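Local coordinates for protein ubiquitin-like-conjugating enzyme ATG10 (Saccharomyces cerevisiae, PDB 4EBR) that acts as the E2-like enzyme of autophagy that conjugates the ubiquitin-like protein ATG12 to ATG5, at residues T102-E105 with S106-V110. Residues are numbered along the deposited sequence; the frame is centred on the assembly and turned at random.
Sequences TDIE and SLLDV
Ile104 and Leu108, one helical turn apart, lie side by side and point the same way, with Ile104 CG2 4.2 Å from Leu108 CD2. With chi1 near -73°, CG2 of Ile104 lies anti to the backbone N, where it comes alongside Leu108 CD2. Two sound i to i-4 backbone hydrogen bonds join the turns. Ser106 N reaches Thr102 O at 2.8 Å in a nearly straight bond (174°), and Leu108 N meets Ile104 O at 2.9 Å. Between them, Leu107 N makes two weak, bent bonds, to Asp103 O at 2.7 Å and to Ile104 O at 3.4 Å, the second also long. Ser106 OG, beside its own backbone N, adds a weak hydrogen bond to Thr102 O, giving that carbonyl a second donor. Glu105 and Asp109 are acidic residues one turn apart; Glu105 OE2 and Asp109 OD2 stay 6.0 Å from each other. The arrangement is a short amphipathic alpha-helix, 101-108, at the surface and away from the catalytic cysteine. Thr102, Asp103 and Ser106 are exposed, while Ile104 packs on Met99 and Ile84 and Leu108 on Phe132 and Leu82, seating the helix against strand 77-90 of the antiparallel sheet.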
ATOM      1  N   THR A 102       0.534  -3.473  15.967  1.00 88.56           N
ATOM      2  CA  THR A 102       0.240  -2.491  16.999  1.00 98.31           C
ATOM      3  C   THR A 102       1.502  -2.257  17.818  1.00 98.38           C
ATOM      4  O   THR A 102       1.797  -1.131  18.219  1.00 99.98           O
ATOM      5  CB  THR A 102      -0.891  -2.965  17.929  1.00104.76           C
ATOM      6  OG1 THR A 102      -2.089  -3.162  17.166  1.00106.20           O
ATOM      7  CG2 THR A 102      -1.152  -1.937  19.018  1.00107.23           C
ATOM      8  N   ASP A 103       2.242  -3.331  18.061  1.00 94.53           N
ATOM      9  CA  ASP A 103       3.481  -3.262  18.829  1.00 92.37           C
ATOM     10  C   ASP A 103       4.629  -2.696  18.000  1.00 87.17           C
ATOM     11  O   ASP A 103       5.496  -1.998  18.534  1.00 85.77           O
ATOM     12  CB  ASP A 103       3.853  -4.630  19.399  1.00 94.42           C
ATOM     13  CG  ASP A 103       2.927  -5.063  20.525  1.00 99.82           C
ATOM     14  OD1 ASP A 103       1.738  -4.684  20.475  1.00104.51           O
ATOM     15  OD2 ASP A 103       3.382  -5.774  21.454  1.00 98.22           O
ATOM     16  N   ILE A 104       4.647  -3.008  16.703  1.00 82.62           N
ATOM     17  CA  ILE A 104       5.634  -2.409  15.818  1.00 80.63           C
ATOM     18  C   ILE A 104       5.449  -0.896  15.864  1.00 88.40           C
ATOM     19  O   ILE A 104       6.420  -0.148  15.954  1.00 91.82           O
ATOM     20  CB  ILE A 104       5.502  -2.885  14.375  1.00 73.58           C
ATOM     21  CG1 ILE A 104       5.984  -4.315  14.239  1.00 70.42           C
ATOM     22  CG2 ILE A 104       6.343  -2.029  13.451  1.00 71.64           C
ATOM     23  CD1 ILE A 104       5.951  -4.793  12.806  1.00 67.98           C
ATOM     24  N   GLU A 105       4.196  -0.452  15.811  1.00 90.20           N
ATOM     25  CA  GLU A 105       3.886   0.949  16.054  1.00 90.53           C
ATOM     26  C   GLU A 105       4.398   1.351  17.425  1.00 92.71           C
ATOM     27  O   GLU A 105       5.353   2.102  17.527  1.00 93.67           O
ATOM     28  CB  GLU A 105       2.391   1.209  15.918  1.00 91.28           C
ATOM     29  CG  GLU A 105       1.882   0.874  14.534  1.00 89.98           C
ATOM     30  CD  GLU A 105       0.590   1.572  14.212  1.00 93.93           C
ATOM     31  OE1 GLU A 105      -0.482   1.007  14.517  1.00 97.01           O
ATOM     32  OE2 GLU A 105       0.648   2.689  13.654  1.00 95.31           O
ATOM     33  N   SER A 106       3.835   0.785  18.478  1.00 95.75           N
ATOM     34  CA  SER A 106       4.208   1.221  19.823  1.00104.98           C
ATOM     35  C   SER A 106       5.715   1.100  20.131  1.00107.80           C
ATOM     36  O   SER A 106       6.180   1.604  21.148  1.00112.07           O
ATOM     37  CB  SER A 106       3.370   0.505  20.897  1.00108.40           C
ATOM     38  OG  SER A 106       1.997   0.858  20.801  1.00110.85           O
ATOM     39  N   LEU A 107       6.471   0.429  19.265  1.00105.18           N
ATOM     40  CA  LEU A 107       7.929   0.391  19.396  1.00103.96           C
ATOM     41  C   LEU A 107       8.560   1.568  18.648  1.00102.81           C
ATOM     42  O   LEU A 107       9.263   2.392  19.231  1.00105.74           O
ATOM     43  CB  LEU A 107       8.505  -0.937  18.893  1.00100.15           C
ATOM     44  CG  LEU A 107       9.991  -1.151  19.193  1.00 98.89           C
ATOM     45  CD1 LEU A 107      10.246  -1.100  20.695  1.00102.87           C
ATOM     46  CD2 LEU A 107      10.466  -2.460  18.612  1.00 94.92           C
ATOM     47  N   LEU A 108       8.335   1.608  17.340  1.00 97.30           N
ATOM     48  CA  LEU A 108       8.778   2.716  16.507  1.00 94.52           C
ATOM     49  C   LEU A 108       8.118   4.008  16.934  1.00 99.79           C
ATOM     50  O   LEU A 108       8.802   4.973  17.272  1.00105.28           O
ATOM     51  CB  LEU A 108       8.406   2.465  15.049  1.00 88.98           C
ATOM     52  CG  LEU A 108       9.448   1.768  14.190  1.00 88.34           C
ATOM     53  CD1 LEU A 108      10.071   0.599  14.942  1.00 90.30           C
ATOM     54  CD2 LEU A 108       8.788   1.289  12.917  1.00 86.75           C
ATOM     55  N   ASP A 109       6.785   4.008  16.925  1.00140.04           N
ATOM     56  CA  ASP A 109       5.981   5.213  17.130  1.00139.77           C
ATOM     57  C   ASP A 109       6.398   6.012  18.369  1.00143.22           C
ATOM     58  O   ASP A 109       6.329   7.237  18.369  1.00146.77           O
ATOM     59  CB  ASP A 109       4.483   4.852  17.170  1.00136.15           C
ATOM     60  CG  ASP A 109       3.603   6.002  17.597  1.00136.85           C
ATOM     61  OD1 ASP A 109       3.804   7.130  17.096  1.00139.48           O
ATOM     62  OD2 ASP A 109       2.700   5.774  18.430  1.00135.19           O
ATOM     63  N   VAL A 110       6.856   5.332  19.414  1.00141.11           N
ATOM     64  CA  VAL A 110       7.326   6.065  20.579  1.00142.66           C
ATOM     65  C   VAL A 110       8.637   6.798  20.301  1.00144.46           C
ATOM     66  O   VAL A 110       8.855   7.890  20.822  1.00148.52           O
ATOM     67  CB  VAL A 110       7.427   5.188  21.842  1.00141.61           C
ATOM     68  CG1 VAL A 110       6.082   4.538  22.121  1.00139.00           C
ATOM     69  CG2 VAL A 110       8.532   4.150  21.709  1.00139.11           C
TER